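Local atomic coordinates of uncharacterized protein (Bacteroides thetaiotaomicron VPI-5482, PDB entry 3KNY), a protein that is of unknown function but belongs to the BT_3535-like family and is probably made as a lipoprotein. Residues V154-S159 with K187-S192; R47-S50 with E54-Y57; P139-A144 with A191-T196. All blocks are in the same frame, centred on the assembly; numbering follows the deposited sequence.

Interaction 1 (V154-S159 with K187-S192); sequences VTITSS and KLIAAS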
loop_
_atom_site.group_PDB
_atom_site.type_symbol
_atom_site.label_atom_id
_atom_site.label_comp_id
_atom_site.label_asym_id
_atom_site.label_seq_id
_atom_site.Cartn_x
_atom_site.Cartn_y
_atom_site.Cartn_z
ATOM N N VAL A 154 7.449 13.012 10.017
ATOM C CA VAL A 154 6.049 12.664 9.772
ATOM C C VAL A 154 5.421 12.082 11.034
ATOM O O VAL A 154 5.939 11.109 11.578
ATOM C CB VAL A 154 5.929 11.598 8.705
ATOM C CG1 VAL A 154 4.488 11.061 8.649
ATOM C CG2 VAL A 154 6.396 12.163 7.376
ATOM N N THR A 155 4.302 12.657 11.479
ATOM C CA THR A 155 3.646 12.209 12.702
ATOM C C THR A 155 2.160 11.803 12.533
ATOM O O THR A 155 1.344 12.605 12.051
ATOM C CB THR A 155 3.790 13.256 13.808
ATOM O OG1 THR A 155 3.129 14.496 13.454
ATOM C CG2 THR A 155 5.284 13.452 14.117
ATOM N N ILE A 156 1.842 10.569 12.983
ATOM C CA ILE A 156 0.521 9.953 12.839
ATOM C C ILE A 156 -0.460 10.449 13.889
ATOM O O ILE A 156 -0.255 10.271 15.076
ATOM C CB ILE A 156 0.583 8.421 12.949
ATOM C CG1 ILE A 156 1.641 7.820 12.010
ATOM C CG2 ILE A 156 -0.817 7.827 12.699
ATOM C CD1 ILE A 156 1.404 8.101 10.558
ATOM N N THR A 157 -1.540 11.070 13.455
ATOM C CA THR A 157 -2.532 11.631 14.382
ATOM C C THR A 157 -3.726 10.685 14.549
ATOM O O THR A 157 -4.441 10.730 15.529
ATOM C CB THR A 157 -3.039 12.975 13.859
ATOM O OG1 THR A 157 -3.763 12.764 12.631
ATOM C CG2 THR A 157 -1.866 13.897 13.588
ATOM N N SER A 158 -3.935 9.822 13.571
ATOM C CA SER A 158 -5.060 8.915 13.589
ATOM C C SER A 158 -4.837 7.776 12.633
ATOM O O SER A 158 -4.144 7.914 11.630
ATOM C CB SER A 158 -6.288 9.665 13.173
ATOM O OG SER A 158 -7.011 8.887 12.280
ATOM N N SER A 159 -5.442 6.645 12.933
ATOM C CA SER A 159 -5.188 5.445 12.155
ATOM C C SER A 159 -6.392 4.535 12.223
ATOM O O SER A 159 -6.935 4.377 13.295
ATOM C CB SER A 159 -4.003 4.745 12.775
ATOM O OG SER A 159 -3.891 3.422 12.307
ATOM N N LYS A 187 11.558 6.218 5.134
ATOM C CA LYS A 187 10.717 7.416 5.000
ATOM C C LYS A 187 9.331 7.051 4.455
ATOM O O LYS A 187 8.782 7.750 3.610
ATOM C CB LYS A 187 11.417 8.477 4.144
ATOM C CG LYS A 187 12.816 8.865 4.691
ATOM C CD LYS A 187 13.643 9.756 3.723
ATOM C CE LYS A 187 15.144 9.694 4.037
ATOM N NZ LYS A 187 15.389 9.545 5.519
ATOM N N LEU A 188 8.788 5.938 4.959
ATOM C CA LEU A 188 7.453 5.445 4.599
ATOM C C LEU A 188 6.563 5.311 5.836
ATOM O O LEU A 188 7.063 5.134 6.947
ATOM C CB LEU A 188 7.566 4.054 3.961
ATOM C CG LEU A 188 8.336 3.912 2.656
ATOM C CD1 LEU A 188 8.412 2.427 2.274
ATOM C CD2 LEU A 188 7.663 4.723 1.566
ATOM N N ILE A 189 5.247 5.372 5.632
ATOM C CA ILE A 189 4.278 4.987 6.656
ATOM C C ILE A 189 3.966 3.527 6.397
ATOM O O ILE A 189 3.750 3.181 5.269
ATOM C CB ILE A 189 2.995 5.820 6.555
ATOM C CG1 ILE A 189 3.301 7.304 6.829
ATOM C CG2 ILE A 189 1.950 5.350 7.542
ATOM C CD1 ILE A 189 2.136 8.259 6.524
ATOM N N ALA A 190 4.006 2.677 7.436
ATOM C CA ALA A 190 3.696 1.227 7.352
ATOM C C ALA A 190 2.436 0.981 8.121
ATOM O O ALA A 190 2.371 1.347 9.277
ATOM C CB ALA A 190 4.793 0.374 7.970
ATOM N N ALA A 191 1.443 0.368 7.482
ATOM C CA ALA A 191 0.181 0.006 8.129
ATOM C C ALA A 191 0.052 -1.513 7.983
ATOM O O ALA A 191 0.252 -2.053 6.884
ATOM C CB ALA A 191 -1.024 0.731 7.463
ATOM N N SER A 192 -0.256 -2.206 9.079
ATOM C CA SER A 192 -0.344 -3.656 9.043
ATOM C C SER A 192 -1.585 -4.126 9.709
ATOM O O SER A 192 -2.137 -3.436 10.557
ATOM C CB SER A 192 0.833 -4.297 9.773
ATOM O OG SER A 192 2.022 -4.116 9.037
#
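Ile156 and Ile189 meet end on, methyl to methyl, and Val154 joins them from the same strand as Ile156. The CD1 methyl of Ile156 comes within 4.1 Å of Ile189 CD1 and equally near Ile189 CG2, so it rests over the notch between the two methyls. Val154 meets the same side chain with CG1, which lies 4.2 Å from Ile189 CD1. An extended second torsion (chi2 170°) carries that CD1 outward, whereas Ile156 is bent there (chi2 -61°). This is sandwich-like packing of two sheets: strand 154-164, an outer strand of a three-stranded antiparallel sheet, lies over strand 188-201 of the mixed sheet, and methyl groups meet between them. The CA atoms of Val154 and Ile189 stand 8.5 Å apart, well beyond the spacing of paired strands. Around the buried half, Tyr147 and Met216 also touch Ile189, and Tyr182 lies against Val154. Ile156, packed on Val145, is already partly exposed, and Thr155, between the two contacting residues, points away. Beyond Ile156 the contact opens: at Thr157 and Ser158 a classic beta bulge faces Thr146 of the neighbouring strand. Thr157 and Ser159 are exposed. On strand 188-201, Leu188 points from the other face of its sheet to Cys75 and Ile79 of helix 66-84, while the Lys187 side chain leads away from 154-159.

Interaction 2 (R47-S50 with E54-Y57); sequences RTMS and EINY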
loop_
_atom_site.group_PDB
_atom_site.type_symbol
_atom_site.label_atom_id
_atom_site.label_comp_id
_atom_site.label_asym_id
_atom_site.label_seq_id
_atom_site.Cartn_x
_atom_site.Cartn_y
_atom_site.Cartn_z
ATOM N N ARG A 47 11.496 0.126 -11.644
ATOM C CA ARG A 47 11.847 -1.272 -11.888
ATOM C C ARG A 47 12.508 -1.884 -10.644
ATOM O O ARG A 47 12.140 -2.985 -10.243
ATOM C CB ARG A 47 12.770 -1.449 -13.104
ATOM C CG ARG A 47 13.078 -2.941 -13.403
ATOM C CD ARG A 47 14.337 -3.146 -14.223
ATOM N NE ARG A 47 14.338 -2.254 -15.368
ATOM C CZ ARG A 47 13.569 -2.408 -16.442
ATOM N NH1 ARG A 47 12.725 -3.438 -16.537
ATOM N NH2 ARG A 47 13.644 -1.520 -17.429
ATOM N N THR A 48 13.485 -1.186 -10.057
ATOM C CA THR A 48 14.164 -1.674 -8.837
ATOM C C THR A 48 13.162 -1.876 -7.686
ATOM O O THR A 48 13.171 -2.874 -6.964
ATOM C CB THR A 48 15.250 -0.676 -8.356
ATOM O OG1 THR A 48 16.323 -0.649 -9.297
ATOM C CG2 THR A 48 15.787 -1.056 -6.947
HETATM N N MSE A 49 12.298 -0.882 -7.564
HETATM C CA MSE A 49 11.307 -0.781 -6.522
HETATM C C MSE A 49 10.297 -1.918 -6.674
HETATM O O MSE A 49 9.883 -2.519 -5.688
HETATM C CB MSE A 49 10.639 0.595 -6.666
HETATM C CG MSE A 49 10.205 1.210 -5.401
HETATM SE SE MSE A 49 11.599 1.792 -4.165
HETATM C CE MSE A 49 10.196 2.121 -2.846
ATOM N N SER A 50 9.950 -2.253 -7.918
ATOM C CA SER A 50 8.950 -3.298 -8.183
ATOM C C SER A 50 9.480 -4.695 -7.867
ATOM O O SER A 50 8.732 -5.667 -7.927
ATOM C CB SER A 50 8.461 -3.258 -9.643
ATOM O OG SER A 50 9.385 -3.906 -10.510
ATOM N N GLU A 54 4.728 -4.188 -4.283
ATOM C CA GLU A 54 3.686 -4.275 -5.266
ATOM C C GLU A 54 3.038 -2.921 -5.225
ATOM O O GLU A 54 2.426 -2.561 -4.227
ATOM C CB GLU A 54 2.746 -5.426 -4.965
ATOM C CG GLU A 54 3.433 -6.767 -5.267
ATOM C CD GLU A 54 2.671 -7.980 -4.775
ATOM O OE1 GLU A 54 2.065 -7.905 -3.663
ATOM O OE2 GLU A 54 2.712 -9.011 -5.494
ATOM N N ILE A 55 3.202 -2.176 -6.321
ATOM C CA ILE A 55 3.008 -0.729 -6.353
ATOM C C ILE A 55 1.708 -0.289 -7.040
ATOM O O ILE A 55 1.331 -0.788 -8.088
ATOM C CB ILE A 55 4.223 -0.061 -7.064
ATOM C CG1 ILE A 55 5.539 -0.500 -6.405
ATOM C CG2 ILE A 55 4.112 1.446 -7.036
ATOM C CD1 ILE A 55 6.842 0.000 -7.090
ATOM N N ASN A 56 1.020 0.653 -6.422
ATOM C CA ASN A 56 -0.135 1.284 -7.032
ATOM C C ASN A 56 0.349 2.591 -7.647
ATOM O O ASN A 56 0.812 3.471 -6.932
ATOM C CB ASN A 56 -1.239 1.549 -6.009
ATOM C CG ASN A 56 -2.405 2.297 -6.606
ATOM O OD1 ASN A 56 -2.228 3.072 -7.529
ATOM N ND2 ASN A 56 -3.599 2.075 -6.084
ATOM N N TYR A 57 0.214 2.707 -8.971
ATOM C CA TYR A 57 0.690 3.875 -9.732
ATOM C C TYR A 57 -0.378 4.961 -9.919
ATOM O O TYR A 57 -0.135 5.931 -10.623
ATOM C CB TYR A 57 1.282 3.427 -11.087
ATOM C CG TYR A 57 2.584 2.641 -10.945
ATOM C CD1 TYR A 57 3.807 3.295 -10.737
ATOM C CD2 TYR A 57 2.593 1.247 -10.999
ATOM C CE1 TYR A 57 5.020 2.572 -10.587
ATOM C CE2 TYR A 57 3.795 0.514 -10.840
ATOM C CZ TYR A 57 5.002 1.188 -10.642
ATOM O OH TYR A 57 6.168 0.456 -10.488
#
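Met49 and Ser50 face Ile55 and Tyr57 across a bend in the chain, with the CA atoms of Ser50 and Glu54 6.1 Å apart. Helix 40-49 is followed, after a short connection, by strand 53-55 of the mixed sheet, which pairs in parallel with strand 93-97 through backbone bonds of Glu54 to Gly93 and Leu95; the C-terminal part of the helix lies beside this strand. Ile55 carries the contact with one methyl. Its CD1 lies 3.9 Å from Met49 CB and touches Met49 CG and the backbone N of Ser50 as well, so it abuts the helix at Met49, at the base of the side chain. Met49, modelled as selenomethionine, crosses the isoleucine at about a right angle; its bend at chi2 (68°) takes the selenium away from Ile55, and the side chain also packs on Ile76, Ile79 and Leu95. The other branch of Ile55 turns to Tyr57, two residues on, CG2 sitting 3.7 Å above one face of the Tyr57 ring, toward the rim. That ring stacks edge-to-face with Trp46 of the helix, and its OH approaches Ser50 CB at 4.4 Å. All four touching residues are buried. The hydroxyl of Ser50 turns back on the helix: OG donates to Arg47 O over 2.9 Å, with a C=O...OG angle of 122° and OG tilted 27° from the carbonyl plane.

Interaction 3 (P139-A144 with A191-T196); sequences PYIKAA and ASCSGT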
loop_
_atom_site.group_PDB
_atom_site.type_symbol
_atom_site.label_atom_id
_atom_site.label_comp_id
_atom_site.label_asym_id
_atom_site.label_seq_id
_atom_site.Cartn_x
_atom_site.Cartn_y
_atom_site.Cartn_z
ATOM N N PRO A 139 -15.126 -8.801 -0.397
ATOM C CA PRO A 139 -14.816 -8.153 0.856
ATOM C C PRO A 139 -13.341 -7.796 0.989
ATOM O O PRO A 139 -12.479 -8.526 0.521
ATOM C CB PRO A 139 -15.226 -9.210 1.875
ATOM C CG PRO A 139 -16.358 -9.865 1.238
ATOM C CD PRO A 139 -15.929 -10.012 -0.173
ATOM N N TYR A 140 -13.070 -6.668 1.628
ATOM C CA TYR A 140 -11.724 -6.125 1.674
ATOM C C TYR A 140 -11.361 -5.612 3.072
ATOM O O TYR A 140 -12.237 -5.335 3.876
ATOM C CB TYR A 140 -11.606 -4.975 0.652
ATOM C CG TYR A 140 -12.583 -3.841 0.879
ATOM C CD1 TYR A 140 -12.461 -2.996 1.991
ATOM C CD2 TYR A 140 -13.645 -3.609 -0.001
ATOM C CE1 TYR A 140 -13.374 -1.947 2.229
ATOM C CE2 TYR A 140 -14.571 -2.563 0.235
ATOM C CZ TYR A 140 -14.415 -1.746 1.349
ATOM O OH TYR A 140 -15.276 -0.720 1.591
ATOM N N ILE A 141 -10.068 -5.486 3.343
ATOM C CA ILE A 141 -9.589 -4.799 4.542
ATOM C C ILE A 141 -8.758 -3.620 4.073
ATOM O O ILE A 141 -7.766 -3.803 3.345
ATOM C CB ILE A 141 -8.679 -5.666 5.413
ATOM C CG1 ILE A 141 -9.406 -6.921 5.912
ATOM C CG2 ILE A 141 -8.139 -4.834 6.571
ATOM C CD1 ILE A 141 -8.431 -7.960 6.524
ATOM N N LYS A 142 -9.159 -2.421 4.479
ATOM C CA LYS A 142 -8.420 -1.210 4.153
ATOM C C LYS A 142 -7.874 -0.507 5.392
ATOM O O LYS A 142 -8.449 -0.627 6.477
ATOM C CB LYS A 142 -9.341 -0.248 3.414
ATOM C CG LYS A 142 -9.677 -0.739 2.035
ATOM C CD LYS A 142 -10.487 0.257 1.254
ATOM C CE LYS A 142 -10.871 -0.319 -0.107
ATOM N NZ LYS A 142 -11.147 0.786 -1.066
ATOM N N ALA A 143 -6.793 0.248 5.212
ATOM C CA ALA A 143 -6.187 1.082 6.263
ATOM C C ALA A 143 -6.275 2.543 5.815
ATOM O O ALA A 143 -6.112 2.838 4.625
ATOM C CB ALA A 143 -4.722 0.673 6.517
ATOM N N ALA A 144 -6.588 3.444 6.748
ATOM C CA ALA A 144 -6.573 4.906 6.513
ATOM C C ALA A 144 -5.748 5.556 7.636
ATOM O O ALA A 144 -5.748 5.096 8.741
ATOM C CB ALA A 144 -7.957 5.456 6.493
ATOM N N ALA A 191 1.443 0.368 7.482
ATOM C CA ALA A 191 0.181 0.006 8.129
ATOM C C ALA A 191 0.052 -1.513 7.983
ATOM O O ALA A 191 0.252 -2.053 6.884
ATOM C CB ALA A 191 -1.024 0.731 7.463
ATOM N N SER A 192 -0.256 -2.206 9.079
ATOM C CA SER A 192 -0.344 -3.656 9.043
ATOM C C SER A 192 -1.585 -4.126 9.709
ATOM O O SER A 192 -2.137 -3.436 10.557
ATOM C CB SER A 192 0.833 -4.297 9.773
ATOM O OG SER A 192 2.022 -4.116 9.037
ATOM N N CYS A 193 -2.006 -5.333 9.353
ATOM C CA CYS A 193 -3.051 -5.958 10.090
ATOM C C CYS A 193 -2.698 -7.406 10.335
ATOM O O CYS A 193 -1.886 -8.000 9.611
ATOM C CB CYS A 193 -4.357 -5.825 9.362
ATOM S SG CYS A 193 -4.482 -6.899 7.949
ATOM N N SER A 194 -3.276 -7.930 11.405
ATOM C CA SER A 194 -3.151 -9.306 11.759
ATOM C C SER A 194 -4.409 -9.684 12.538
ATOM O O SER A 194 -4.564 -9.293 13.674
ATOM C CB SER A 194 -1.914 -9.504 12.614
ATOM O OG SER A 194 -1.785 -10.873 12.950
ATOM N N GLY A 195 -5.306 -10.408 11.898
ATOM C CA GLY A 195 -6.633 -10.659 12.443
ATOM C C GLY A 195 -7.479 -11.577 11.555
ATOM O O GLY A 195 -6.956 -12.261 10.670
ATOM N N THR A 196 -8.782 -11.598 11.802
ATOM C CA THR A 196 -9.688 -12.477 11.108
ATOM C C THR A 196 -10.763 -11.663 10.442
ATOM O O THR A 196 -11.414 -10.835 11.076
ATOM C CB THR A 196 -10.295 -13.521 12.061
ATOM O OG1 THR A 196 -9.234 -14.334 12.548
ATOM C CG2 THR A 196 -11.254 -14.478 11.326
#
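Ala143 and Ala191 meet methyl to methyl, their CB atoms 3.8 Å apart, and two residues along each strand Ile141 meets Cys193. Both pairs belong to the interior of a sandwich-like packing of two sheets, in which strand 140-149, the middle strand of the three-stranded antiparallel sheet, packs face-to-face on strand 188-201 of the mixed sheet. The touching parts run in nearly opposite directions, 150° apart, but they are layered rather than paired, and the contact is wholly apolar. Small side chains let the layers come close: the CA atoms of Ala143 and Ala191 are 6.7 Å from each other. At the other pair the gap is bridged by longer groups. Cys193 SG lies 4.3 Å from Ile141 CD1 and 4.4 Å from Ile141 CG2, facing both branch ends of the isoleucine. A first torsion of 74° tucks the sulfur beside both the backbone N and the carbonyl carbon of its own residue, while Ile141 stretches its longer branch with chi2 near anti.

In the next shell, Val161 and Val210 also touch Ile141, Leu132 lies on Cys193, and Met216 on Ala191, so neighbouring strands of both sheets contribute to the same core. Backbone bonds of Ile141 to Leu132 and Tyr133, and of Ala143 to Cys130, fix strand 140-149 against strand 124-134; the backbone of Lys142 bonds to that of Tyr162 of strand 154-164 on the other flank. Ser192, pointing away from the interface, is hydrogen-bonded through OG to Thr213 OG1. Strand 188-201 leaves this layer at Gly195, where the chain turns a corner. On the outer face of strand 140-149, Lys142 passes over one face of the Tyr140 ring, CE 3.7 Å above the plane and offset toward the rim.

In the fold
Interactions 1 and 3 join the same two sheets in sandwich-like packing and share strand 188-201, with Ala191 and Ser192 common to their segments; their centres are 14 Å apart. The two strands laid over it are sheet neighbours, one central and one outer, and accordingly interaction 3 is fully buried, whereas interaction 1 reaches the partly exposed edge. Methyls and a cysteine sulfur meet between these layers. Interaction 2, its centre 20 and 21 Å from theirs, is also core but joins the end part of a helix to a strand of the mixed sheet, adding a tyrosine ring, with a serine hydroxyl bonded back to the helix. Interactions 2 and 3 lie on opposite sides of the chain's centre.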